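Local coordinates for PUA domain-containing protein (Archaeoglobus fulgidus DSM 4304, PDB 2Q07) that is the C-terminal, PUA-domain-bearing part of a longer protein that probably binds RNA and takes part in archaeosine-tRNA biosynthesis, at residues R40-Y43 with L44-R47. Numbering follows the deposited sequence.
Sequences RKPY and LTSR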
ATOM      1  N   ARG A  40     -13.934   8.922  -6.522  1.00 19.86           N
ATOM      2  CA  ARG A  40     -14.187   7.711  -5.756  1.00 19.98           C
ATOM      3  C   ARG A  40     -12.898   6.941  -5.476  1.00 20.71           C
ATOM      4  O   ARG A  40     -12.065   6.769  -6.360  1.00 17.09           O
ATOM      5  CB  ARG A  40     -15.168   6.797  -6.489  1.00 19.53           C
ATOM      6  CG  ARG A  40     -15.385   5.450  -5.792  1.00 22.62           C
ATOM      7  CD  ARG A  40     -16.530   4.678  -6.414  1.00 22.43           C
ATOM      8  NE  ARG A  40     -16.651   3.327  -5.871  1.00 24.82           N
ATOM      9  CZ  ARG A  40     -17.566   2.449  -6.265  1.00 25.78           C
ATOM     10  NH1 ARG A  40     -18.442   2.781  -7.201  1.00 26.26           N
ATOM     11  NH2 ARG A  40     -17.601   1.233  -5.733  1.00 29.00           N
ATOM     12  N   LYS A  41     -12.748   6.497  -4.231  1.00 20.88           N
ATOM     13  CA  LYS A  41     -11.585   5.723  -3.810  1.00 22.71           C
ATOM     14  C   LYS A  41     -12.085   4.473  -3.073  1.00 21.17           C
ATOM     15  O   LYS A  41     -13.227   4.439  -2.615  1.00 21.07           O
ATOM     16  CB  LYS A  41     -10.703   6.549  -2.870  1.00 24.18           C
ATOM     17  CG  LYS A  41     -10.194   7.863  -3.455  1.00 25.53           C
ATOM     18  CD  LYS A  41      -9.337   8.589  -2.436  1.00 28.88           C
ATOM     19  CE  LYS A  41      -9.013  10.007  -2.877  1.00 32.50           C
ATOM     20  NZ  LYS A  41      -8.306  10.761  -1.796  1.00 35.12           N
ATOM     21  N   PRO A  42     -11.255   3.412  -2.998  1.00 20.38           N
ATOM     22  CA  PRO A  42      -9.905   3.349  -3.573  1.00 18.15           C
ATOM     23  C   PRO A  42     -10.019   3.429  -5.094  1.00 18.09           C
ATOM     24  O   PRO A  42     -10.958   2.889  -5.670  1.00 18.47           O
ATOM     25  CB  PRO A  42      -9.382   2.004  -3.077  1.00 18.89           C
ATOM     26  CG  PRO A  42     -10.619   1.172  -2.990  1.00 21.70           C
ATOM     27  CD  PRO A  42     -11.614   2.133  -2.361  1.00 20.29           C
ATOM     28  N   TYR A  43      -9.065   4.100  -5.731  1.00 18.89           N
ATOM     29  CA  TYR A  43      -9.081   4.315  -7.178  1.00 17.94           C
ATOM     30  C   TYR A  43      -9.508   3.171  -8.098  1.00 17.73           C
ATOM     31  O   TYR A  43     -10.174   3.407  -9.110  1.00 17.61           O
ATOM     32  CB  TYR A  43      -7.716   4.815  -7.635  1.00 17.34           C
ATOM     33  CG  TYR A  43      -7.201   5.988  -6.835  1.00 21.41           C
ATOM     34  CD1 TYR A  43      -5.938   5.945  -6.247  1.00 21.17           C
ATOM     35  CD2 TYR A  43      -7.960   7.153  -6.689  1.00 20.50           C
ATOM     36  CE1 TYR A  43      -5.435   7.033  -5.532  1.00 24.00           C
ATOM     37  CE2 TYR A  43      -7.459   8.260  -5.970  1.00 21.02           C
ATOM     38  CZ  TYR A  43      -6.196   8.184  -5.398  1.00 24.38           C
ATOM     39  OH  TYR A  43      -5.679   9.243  -4.690  1.00 25.78           O
ATOM     40  N   LEU A  44      -9.136   1.943  -7.766  1.00 16.45           N
ATOM     41  CA  LEU A  44      -9.482   0.811  -8.623  1.00 18.04           C
ATOM     42  C   LEU A  44     -10.988   0.563  -8.781  1.00 18.98           C
ATOM     43  O   LEU A  44     -11.419  -0.064  -9.753  1.00 20.12           O
ATOM     44  CB  LEU A  44      -8.803  -0.461  -8.111  1.00 18.53           C
ATOM     45  CG  LEU A  44      -8.801  -1.669  -9.038  1.00 18.49           C
ATOM     46  CD1 LEU A  44      -8.124  -1.315 -10.364  1.00 16.12           C
ATOM     47  CD2 LEU A  44      -8.066  -2.825  -8.344  1.00 22.03           C
ATOM     48  N   THR A  45     -11.784   1.046  -7.835  1.00 17.99           N
ATOM     49  CA  THR A  45     -13.231   0.861  -7.902  1.00 18.15           C
ATOM     50  C   THR A  45     -13.937   2.032  -8.595  1.00 20.61           C
ATOM     51  O   THR A  45     -15.160   2.024  -8.728  1.00 22.16           O
ATOM     52  CB  THR A  45     -13.856   0.731  -6.499  1.00 19.95           C
ATOM     53  OG1 THR A  45     -13.848   2.012  -5.861  1.00 14.29           O
ATOM     54  CG2 THR A  45     -13.071  -0.264  -5.642  1.00 18.92           C
ATOM     55  N   SER A  46     -13.183   3.043  -9.021  1.00 18.98           N
ATOM     56  CA  SER A  46     -13.790   4.198  -9.687  1.00 18.58           C
ATOM     57  C   SER A  46     -14.305   3.845 -11.085  1.00 20.25           C
ATOM     58  O   SER A  46     -13.796   2.941 -11.739  1.00 17.16           O
ATOM     59  CB  SER A  46     -12.777   5.337  -9.815  1.00 21.57           C
ATOM     60  OG  SER A  46     -11.824   5.049 -10.828  1.00 20.96           O
ATOM     61  N   ARG A  47     -15.313   4.571 -11.552  1.00 20.84           N
ATOM     62  CA  ARG A  47     -15.847   4.304 -12.879  1.00 22.46           C
ATOM     63  C   ARG A  47     -14.792   4.484 -13.967  1.00 20.80           C
ATOM     64  O   ARG A  47     -14.713   3.685 -14.891  1.00 23.17           O
ATOM     65  CB  ARG A  47     -17.049   5.203 -13.163  1.00 22.88           C
ATOM     66  CG  ARG A  47     -18.376   4.491 -13.023  1.00 24.04           C
ATOM     67  CD  ARG A  47     -19.493   5.398 -13.473  1.00 24.30           C
ATOM     68  NE  ARG A  47     -20.104   6.122 -12.369  1.00 24.49           N
ATOM     69  CZ  ARG A  47     -20.834   7.222 -12.518  1.00 24.22           C
ATOM     70  NH1 ARG A  47     -21.026   7.731 -13.729  1.00 24.01           N
ATOM     71  NH2 ARG A  47     -21.402   7.788 -11.465  1.00 21.59           N
TER
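The extended side chain of Arg40, with CG opposite the backbone N (chi1 175°), crosses that of Thr45 at about a right angle, and Thr45 O sits 3.4 Å above the guanidinium plane, over its centre. At the near end of the same group, Arg40 NE lies 3.1 Å from Thr45 OG1. Past Lys41, a cis peptide bond leads into Pro42, whose carbonyl oxygen is gripped twice by one residue. Thr45 N reaches Pro42 O at 3.0 Å in a nearly straight bond (165°), closing a 3-10 turn, and Thr45 OG1 adds a second bond of 3.0 Å. With OG1 held between its own N and carbonyl carbon (chi1 73°), Thr45 is left with its methyl CG2 against Pro42 CG at 3.9 Å. Replacing Thr45 by alanine removes both branches, which would probably leave Pro42 O with the backbone N-H as its one donor from that residue and open a gap beside the proline ring. Tyr43 O also takes two bonds from a single residue: Ser46 OG comes in the carbonyl plane at 2.9 Å, whereas Ser46 N approaches from well above that plane at 3.0 Å. Ser46 is the N-cap of helix 47-55, its OG also bonded to His49 N, and the tyrosine carbonyl thus ties the 3-10 turn to the helix start. The whole turn belongs to the UDG-like DUF5591 region, in the loop that joins strand 31-36, in the middle of the five-stranded mixed sheet, to helix 47-55; Arg50 of that helix binds Thr45 O, and Leu44 packs against Leu168 and Tyr169 of helix 168-181.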